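Local coordinates for DNA repair protein PprA (Deinococcus deserti, PDB 6MC8) that is a radiation-induced DNA-binding protein of DNA damage repair, linked to filament formation and genome segregation, at residues Asp247-Leu252 with Ala301-Gly306; Lys210-Ile215 with Gly235-Ala240; Pro153-Leu158 with Asp275-Met280. The protein carries 2 engineered substitutions. All coordinates share one frame; numbering follows the deposited sequence.

Contact 1 of 3, residues Asp247-Leu252 with Ala301-Gly306; sequences DALNQL and AVLSGG
L249 meets the end of the long C-terminal helix with both of its methyls, each on a different residue. CD2 of L249 lies 3.9 Å from CD2 of L303, the two side chains running at a slant to one another, while CD1 of L249 sits more loosely against CG1 of V302, at 4.2 Å. With CG placed opposite the backbone N (chi1 -179°), the fork of L249 is aimed at helix 274-304, and its two methyls part to reach L303 and V302. A second leucine, L252, approaches V302 head-on. Its CD1 and CG1 of V302 meet tip to tip at 4.0 Å, which makes that one valine methyl the shared target of L249 and L252. All three contacts are apolar, and no hydrogen bond crosses between 247-252 and 301-306.

In the fold, this is where the short helix 245-250 and the turn after it pack against the last turn of helix 274-304. L234 of helix 218-237 touches both L249 and L303, so a third helix joins the cluster, and L307, just past the helix end, lies against L249, L252 and V302.

Each helix end has its own backbone bonds. L252 N bonds to L249 O at 3.1 Å and closes the turn from which L252 comes to lie beside L249 on V302. On the other segment, G305 N bonds to A301 O at 2.9 Å as the helix finishes. The carbonyls there are taken up by arginines: R241 donates from NH1 to L303 O and from NH2 to G306 O, and R308 NE reaches G305 O. The carbonyl of N250 similarly accepts a bond from H256 NE2.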
loop_
_atom_site.group_PDB
_atom_site.type_symbol
_atom_site.label_atom_id
_atom_site.label_comp_id
_atom_site.label_asym_id
_atom_site.label_seq_id
_atom_site.Cartn_x
_atom_site.Cartn_y
_atom_site.Cartn_z
ATOM N N ASP A 247 26.760 6.183 -40.648
ATOM C CA ASP A 247 27.686 5.942 -39.546
ATOM C C ASP A 247 27.664 7.091 -38.550
ATOM O O ASP A 247 27.772 6.871 -37.339
ATOM C CB ASP A 247 29.097 5.731 -40.085
ATOM C CG ASP A 247 30.118 5.532 -38.987
ATOM O OD1 ASP A 247 30.116 4.462 -38.350
ATOM O OD2 ASP A 247 30.930 6.450 -38.769
ATOM N N ALA A 248 27.531 8.322 -39.042
ATOM C CA ALA A 248 27.450 9.472 -38.151
ATOM C C ALA A 248 26.121 9.492 -37.413
ATOM O O ALA A 248 26.041 9.960 -36.274
ATOM C CB ALA A 248 27.650 10.762 -38.942
ATOM N N LEU A 249 25.072 9.001 -38.034
ATOM C CA LEU A 249 23.751 8.893 -37.384
ATOM C C LEU A 249 23.807 7.850 -36.264
ATOM O O LEU A 249 23.188 8.040 -35.291
ATOM C CB LEU A 249 22.718 8.559 -38.458
ATOM C CG LEU A 249 21.270 8.430 -38.004
ATOM C CD1 LEU A 249 20.763 9.729 -37.460
ATOM C CD2 LEU A 249 20.395 7.978 -39.135
ATOM N N ASN A 250 24.553 6.776 -36.455
ATOM C CA ASN A 250 24.697 5.675 -35.474
ATOM C C ASN A 250 25.357 6.108 -34.167
ATOM O O ASN A 250 25.108 5.477 -33.207
ATOM C CB ASN A 250 25.223 4.386 -36.085
ATOM C CG ASN A 250 24.374 3.221 -35.651
ATOM O OD1 ASN A 250 23.190 3.158 -35.974
ATOM N ND2 ASN A 250 24.961 2.322 -34.888
ATOM N N GLN A 251 26.240 7.095 -34.190
ATOM C CA GLN A 251 26.880 7.616 -32.964
ATOM C C GLN A 251 25.940 8.586 -32.266
ATOM O O GLN A 251 26.275 9.035 -31.224
ATOM C CB GLN A 251 28.153 8.382 -33.274
ATOM C CG GLN A 251 29.080 7.697 -34.242
ATOM C CD GLN A 251 29.517 6.337 -33.777
ATOM O OE1 GLN A 251 29.938 6.153 -32.658
ATOM N NE2 GLN A 251 29.432 5.372 -34.659
ATOM N N LEU A 252 24.826 8.931 -32.869
ATOM C CA LEU A 252 23.923 9.861 -32.225
ATOM C C LEU A 252 22.958 9.115 -31.305
ATOM O O LEU A 252 22.585 7.974 -31.582
ATOM C CB LEU A 252 23.138 10.642 -33.271
ATOM C CG LEU A 252 23.914 11.552 -34.222
ATOM C CD1 LEU A 252 22.962 12.166 -35.218
ATOM C CD2 LEU A 252 24.678 12.630 -33.484
ATOM N N ALA A 301 15.310 17.071 -39.734
ATOM C CA ALA A 301 16.328 18.091 -39.949
ATOM C C ALA A 301 17.728 17.488 -39.919
ATOM O O ALA A 301 18.639 17.983 -40.590
ATOM C CB ALA A 301 16.188 19.191 -38.901
ATOM N N VAL A 302 17.915 16.419 -39.147
ATOM C CA VAL A 302 19.199 15.727 -39.108
ATOM C C VAL A 302 19.409 14.921 -40.385
ATOM O O VAL A 302 20.519 14.858 -40.924
ATOM C CB VAL A 302 19.275 14.854 -37.836
ATOM C CG1 VAL A 302 20.478 13.947 -37.840
ATOM C CG2 VAL A 302 19.335 15.733 -36.610
ATOM N N LEU A 303 18.340 14.330 -40.916
ATOM C CA LEU A 303 18.474 13.520 -42.118
ATOM C C LEU A 303 18.612 14.378 -43.367
ATOM O O LEU A 303 19.169 13.923 -44.370
ATOM C CB LEU A 303 17.281 12.578 -42.251
ATOM C CG LEU A 303 17.138 11.546 -41.133
ATOM C CD1 LEU A 303 15.892 10.699 -41.322
ATOM C CD2 LEU A 303 18.385 10.697 -41.010
ATOM N N SER A 304 18.124 15.612 -43.329
ATOM C CA SER A 304 18.198 16.481 -44.492
ATOM C C SER A 304 19.405 17.410 -44.435
ATOM O O SER A 304 20.183 17.477 -45.389
ATOM C CB SER A 304 16.909 17.292 -44.619
ATOM O OG SER A 304 16.957 18.156 -45.738
ATOM N N GLY A 305 19.581 18.120 -43.327
ATOM C CA GLY A 305 20.619 19.127 -43.246
ATOM C C GLY A 305 21.830 18.741 -42.425
ATOM O O GLY A 305 22.913 19.294 -42.623
ATOM N N GLY A 306 21.667 17.801 -41.510
ATOM C CA GLY A 306 22.722 17.419 -40.595
ATOM C C GLY A 306 23.585 16.293 -41.112
ATOM O O GLY A 306 23.756 16.120 -42.322
#

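Contact 2 of 3, residues Lys210-Ile215 with Gly235-Ala240; sequences KVITSI and GALLGA. Engineered in segment 210-215: K210 (natural residue Asp).
This is a buried, wholly apolar contact between two consecutive helices, joining the last turn of helix 200-213 to the far end of helix 218-237, and it is carried by a single leucine, L237, set against V211 and I212. The backbones come closest at I212 and L237, whose CA atoms are 7.5 Å apart.

V211 makes the closer atom contacts. Its side chain and that of L237 cross at about a right angle, with both methyls of the leucine engaged. CD1 of L237 lies 3.8 Å from CG1 of V211, and CD2 of L237 rests at the root of the valine, 3.8 Å from its CB and 4.0 Å from CG1 of V211. The leucine thus lies across the valine and meets more than one of its carbons. L237 extends with CG away from its own backbone N (chi1 -175°), which brings its fork across the gap between the helices. I212 adds a slightly broader but looser touch, CG1 to CD1 of L237 at 4.3 Å, and also packs on M233, one turn earlier in the partner helix.

Beyond this patch, T213 turns its hydroxyl back along its own helix, where OG1 is hydrogen-bonded to W209 O. K210, an engineered residue, points away from 235-240 and touches T296 of helix 274-304.

I215, just after the first helix, leans on F220 and L224, and A236 touches S228, so 218-237 cannot be one straight rod. It bends back, bringing its C-terminal end onto the last turn of 200-213. The C-terminal helix closes the arrangement, with A300 against V211 and L303 against L237, as a three-helix apolar cluster built round a bent helix.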
loop_
_atom_site.group_PDB
_atom_site.type_symbol
_atom_site.label_atom_id
_atom_site.label_comp_id
_atom_site.label_asym_id
_atom_site.label_seq_id
_atom_site.Cartn_x
_atom_site.Cartn_y
_atom_site.Cartn_z
ATOM N N LYS A 210 8.781 12.079 -44.063
ATOM C CA LYS A 210 8.507 13.509 -44.123
ATOM C C LYS A 210 9.454 14.217 -45.086
ATOM O O LYS A 210 9.050 15.150 -45.790
ATOM C CB LYS A 210 8.600 14.116 -42.723
ATOM C CG LYS A 210 8.244 15.582 -42.668
ATOM C CD LYS A 210 8.333 16.149 -41.270
ATOM C CE LYS A 210 7.937 17.612 -41.270
ATOM N NZ LYS A 210 8.921 18.431 -42.024
ATOM N N VAL A 211 10.712 13.779 -45.143
ATOM C CA VAL A 211 11.676 14.404 -46.042
ATOM C C VAL A 211 11.378 14.026 -47.489
ATOM O O VAL A 211 11.418 14.873 -48.389
ATOM C CB VAL A 211 13.112 14.017 -45.636
ATOM C CG1 VAL A 211 14.125 14.585 -46.608
ATOM C CG2 VAL A 211 13.414 14.508 -44.249
ATOM N N ILE A 212 11.034 12.755 -47.722
ATOM C CA ILE A 212 10.808 12.251 -49.076
ATOM C C ILE A 212 9.536 12.843 -49.675
ATOM O O ILE A 212 9.507 13.218 -50.854
ATOM C CB ILE A 212 10.791 10.709 -49.061
ATOM C CG1 ILE A 212 12.193 10.183 -48.775
ATOM C CG2 ILE A 212 10.285 10.127 -50.365
ATOM C CD1 ILE A 212 12.240 8.719 -48.480
ATOM N N THR A 213 8.483 12.983 -48.866
ATOM C CA THR A 213 7.225 13.532 -49.365
ATOM C C THR A 213 7.351 15.027 -49.650
ATOM O O THR A 213 6.660 15.556 -50.528
ATOM C CB THR A 213 6.108 13.243 -48.354
ATOM O OG1 THR A 213 6.139 11.854 -48.013
ATOM C CG2 THR A 213 4.732 13.535 -48.928
ATOM N N SER A 214 8.271 15.704 -48.971
ATOM C CA SER A 214 8.521 17.121 -49.182
ATOM C C SER A 214 9.554 17.392 -50.275
ATOM O O SER A 214 9.996 18.534 -50.415
ATOM C CB SER A 214 8.967 17.770 -47.872
ATOM O OG SER A 214 9.247 19.146 -48.054
ATOM N N ILE A 215 9.944 16.377 -51.045
ATOM C CA ILE A 215 10.884 16.583 -52.143
ATOM C C ILE A 215 10.160 17.199 -53.333
ATOM O O ILE A 215 9.097 16.731 -53.755
ATOM C CB ILE A 215 11.593 15.266 -52.498
ATOM C CG1 ILE A 215 12.649 14.966 -51.439
ATOM C CG2 ILE A 215 12.224 15.300 -53.873
ATOM C CD1 ILE A 215 13.271 13.633 -51.567
ATOM N N GLY A 235 17.298 4.018 -45.161
ATOM C CA GLY A 235 18.440 3.675 -45.990
ATOM C C GLY A 235 18.342 4.236 -47.395
ATOM O O GLY A 235 19.356 4.432 -48.066
ATOM N N ALA A 236 17.122 4.495 -47.861
ATOM C CA ALA A 236 16.957 5.173 -49.139
ATOM C C ALA A 236 17.305 6.647 -49.013
ATOM O O ALA A 236 17.914 7.231 -49.915
ATOM C CB ALA A 236 15.530 4.995 -49.650
ATOM N N LEU A 237 16.933 7.262 -47.891
ATOM C CA LEU A 237 17.237 8.671 -47.679
ATOM C C LEU A 237 18.711 8.870 -47.349
ATOM O O LEU A 237 19.301 9.896 -47.702
ATOM C CB LEU A 237 16.342 9.234 -46.577
ATOM C CG LEU A 237 16.423 10.729 -46.296
ATOM C CD1 LEU A 237 16.073 11.506 -47.542
ATOM C CD2 LEU A 237 15.480 11.089 -45.176
ATOM N N LEU A 238 19.332 7.886 -46.696
ATOM C CA LEU A 238 20.773 7.928 -46.486
ATOM C C LEU A 238 21.554 7.665 -47.766
ATOM O O LEU A 238 22.759 7.925 -47.803
ATOM C CB LEU A 238 21.192 6.919 -45.417
ATOM C CG LEU A 238 20.789 7.202 -43.972
ATOM C CD1 LEU A 238 21.134 6.023 -43.095
ATOM C CD2 LEU A 238 21.449 8.460 -43.459
ATOM N N GLY A 239 20.902 7.148 -48.807
ATOM C CA GLY A 239 21.568 6.989 -50.084
ATOM C C GLY A 239 21.739 8.294 -50.832
ATOM O O GLY A 239 22.598 8.401 -51.707
ATOM N N ALA A 240 20.930 9.295 -50.504
ATOM C CA ALA A 240 21.046 10.615 -51.099
ATOM C C ALA A 240 21.968 11.536 -50.316
ATOM O O ALA A 240 22.121 12.701 -50.691
ATOM C CB ALA A 240 19.665 11.260 -51.230
#

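Contact 3 of 3, residues Pro153-Leu158 with Asp275-Met280; sequences PGLGQL and DRWKAM
The indole of W277 receives two leucine methyls on its six-membered ring, both approaching obliquely to the ring plane. CD1 of L158 lies nearest the outer corner, 3.6 Å from CH2 of W277 and 3.9 Å from CZ2. CD1 of L155 comes to the neighbouring corner, 3.7 Å from CZ3. The other flat group, the guanidinium of R276, has CG of M280 over one face, displaced toward the rim.

The two leucines reach the ring differently. L158 crosses the indole at about a right angle, whereas L155 runs antiparallel alongside the tryptophan side chain, extended by a first torsion that sets CG anti to its N (chi1 -160°).

The contact joins the start of helix 156-163 to the early turns of helix 274-304, which packs on the antiparallel sheet containing strands 179-186, 189-195 and 261-267. L155, at the N-cap position, and L158, in the first turn, bring their methyls to the same side of the indole. L190 and V192 of strand 189-195 also touch the tryptophan, placing the ring between sheet and helix 156-163.

Polar groups find partners outside the two segments. The pyrrole nitrogen NE1 of W277 is hydrogen-bonded to T183 OG1, which should help to fix the rotation of the indole while its benzene half takes the leucines. R276 turns to the sheet as well, its NH2 forming a salt bridge with E266 OE1.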
loop_
_atom_site.group_PDB
_atom_site.type_symbol
_atom_site.label_atom_id
_atom_site.label_comp_id
_atom_site.label_asym_id
_atom_site.label_seq_id
_atom_site.Cartn_x
_atom_site.Cartn_y
_atom_site.Cartn_z
ATOM N N PRO A 153 -14.837 -1.575 -18.935
ATOM C CA PRO A 153 -15.139 -0.278 -19.561
ATOM C C PRO A 153 -16.019 0.675 -18.752
ATOM O O PRO A 153 -17.149 0.978 -19.132
ATOM C CB PRO A 153 -15.835 -0.682 -20.861
ATOM C CG PRO A 153 -15.379 -2.029 -21.140
ATOM C CD PRO A 153 -15.271 -2.677 -19.813
ATOM N N GLY A 154 -15.482 1.173 -17.640
ATOM C CA GLY A 154 -16.151 2.179 -16.847
ATOM C C GLY A 154 -15.149 3.118 -16.200
ATOM O O GLY A 154 -13.953 3.085 -16.494
ATOM N N LEU A 155 -15.676 3.967 -15.323
ATOM C CA LEU A 155 -14.856 4.842 -14.498
ATOM C C LEU A 155 -15.123 4.589 -13.015
ATOM O O LEU A 155 -14.602 5.308 -12.158
ATOM C CB LEU A 155 -15.109 6.304 -14.894
ATOM C CG LEU A 155 -14.123 7.429 -14.559
ATOM C CD1 LEU A 155 -12.810 7.179 -15.257
ATOM C CD2 LEU A 155 -14.677 8.771 -14.972
ATOM N N GLY A 156 -15.894 3.545 -12.700
ATOM C CA GLY A 156 -16.278 3.298 -11.320
ATOM C C GLY A 156 -15.194 2.603 -10.521
ATOM O O GLY A 156 -15.095 2.782 -9.305
ATOM N N GLN A 157 -14.387 1.777 -11.190
ATOM C CA GLN A 157 -13.198 1.218 -10.553
ATOM C C GLN A 157 -12.200 2.307 -10.192
ATOM O O GLN A 157 -11.699 2.350 -9.066
ATOM C CB GLN A 157 -12.544 0.179 -11.460
ATOM C CG GLN A 157 -13.126 -1.214 -11.382
ATOM C CD GLN A 157 -12.551 -2.131 -12.436
ATOM O OE1 GLN A 157 -11.997 -1.673 -13.419
ATOM N NE2 GLN A 157 -12.610 -3.424 -12.194
ATOM N N LEU A 158 -11.920 3.212 -11.129
ATOM C CA LEU A 158 -10.912 4.242 -10.900
ATOM C C LEU A 158 -11.380 5.277 -9.890
ATOM O O LEU A 158 -10.556 5.896 -9.216
ATOM C CB LEU A 158 -10.545 4.917 -12.218
ATOM C CG LEU A 158 -9.735 4.056 -13.176
ATOM C CD1 LEU A 158 -9.641 4.708 -14.531
ATOM C CD2 LEU A 158 -8.352 3.835 -12.600
ATOM N N ASP A 275 -11.342 14.427 -11.195
ATOM C CA ASP A 275 -11.304 15.447 -12.233
ATOM C C ASP A 275 -9.882 15.946 -12.444
ATOM O O ASP A 275 -9.548 16.461 -13.516
ATOM C CB ASP A 275 -12.243 16.598 -11.882
ATOM C CG ASP A 275 -13.705 16.197 -11.935
ATOM O OD1 ASP A 275 -14.037 15.250 -12.676
ATOM O OD2 ASP A 275 -14.526 16.839 -11.250
ATOM N N ARG A 276 -9.030 15.798 -11.428
ATOM C CA ARG A 276 -7.608 16.055 -11.605
ATOM C C ARG A 276 -6.966 14.979 -12.470
ATOM O O ARG A 276 -6.201 15.290 -13.387
ATOM C CB ARG A 276 -6.909 16.129 -10.252
ATOM C CG ARG A 276 -5.422 16.369 -10.357
ATOM C CD ARG A 276 -5.107 17.780 -10.792
ATOM N NE ARG A 276 -3.674 17.967 -10.970
ATOM C CZ ARG A 276 -3.050 17.890 -12.138
ATOM N NH1 ARG A 276 -3.741 17.684 -13.246
ATOM N NH2 ARG A 276 -1.739 18.062 -12.203
ATOM N N TRP A 277 -7.275 13.706 -12.182
ATOM C CA TRP A 277 -6.744 12.579 -12.947
ATOM C C TRP A 277 -7.158 12.646 -14.410
ATOM O O TRP A 277 -6.386 12.267 -15.297
ATOM C CB TRP A 277 -7.221 11.257 -12.344
ATOM C CG TRP A 277 -6.824 10.076 -13.172
ATOM C CD1 TRP A 277 -5.604 9.482 -13.228
ATOM C CD2 TRP A 277 -7.632 9.423 -14.157
ATOM N NE1 TRP A 277 -5.615 8.468 -14.151
ATOM C CE2 TRP A 277 -6.848 8.417 -14.739
ATOM C CE3 TRP A 277 -8.945 9.596 -14.598
ATOM C CZ2 TRP A 277 -7.337 7.574 -15.726
ATOM C CZ3 TRP A 277 -9.427 8.762 -15.574
ATOM C CH2 TRP A 277 -8.628 7.761 -16.129
ATOM N N LYS A 278 -8.384 13.096 -14.676
ATOM C CA LYS A 278 -8.831 13.262 -16.052
ATOM C C LYS A 278 -8.036 14.355 -16.751
ATOM O O LYS A 278 -7.729 14.246 -17.942
ATOM C CB LYS A 278 -10.326 13.575 -16.075
ATOM C CG LYS A 278 -11.204 12.371 -16.327
ATOM C CD LYS A 278 -12.669 12.699 -16.107
ATOM N N ALA A 279 -7.660 15.396 -16.012
ATOM C CA ALA A 279 -6.801 16.427 -16.573
ATOM C C ALA A 279 -5.356 15.956 -16.662
ATOM O O ALA A 279 -4.575 16.490 -17.453
ATOM C CB ALA A 279 -6.906 17.699 -15.737
ATOM N N MET A 280 -4.989 14.948 -15.867
ATOM C CA MET A 280 -3.630 14.417 -15.901
ATOM C C MET A 280 -3.401 13.562 -17.141
ATOM O O MET A 280 -2.376 13.694 -17.818
ATOM C CB MET A 280 -3.360 13.602 -14.637
ATOM C CG MET A 280 -3.122 14.405 -13.382
ATOM S SD MET A 280 -3.230 13.426 -11.880
ATOM C CE MET A 280 -1.793 12.390 -12.043
#

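In the fold
Contacts 1 and 2 adjoin: their centres are 13 Å apart, and CB of L303 touches CD2 of L237 at 3.7 Å, so the two apolar patches are continuous. They follow one another along the chain, contact 2 being complete before contact 1 begins. Contact 3 lies on the opposite side of the chain's centre from contact 1, about 42 Å from it centre to centre, with nearest atoms about 28 Å apart. Helix 274-304 spans that gap, packing near its start in contact 3 and at its end in contact 1. Contact 2 is similarly remote from contact 3, at about 43 Å between centres, although its segments fall between 158 and 275 in sequence.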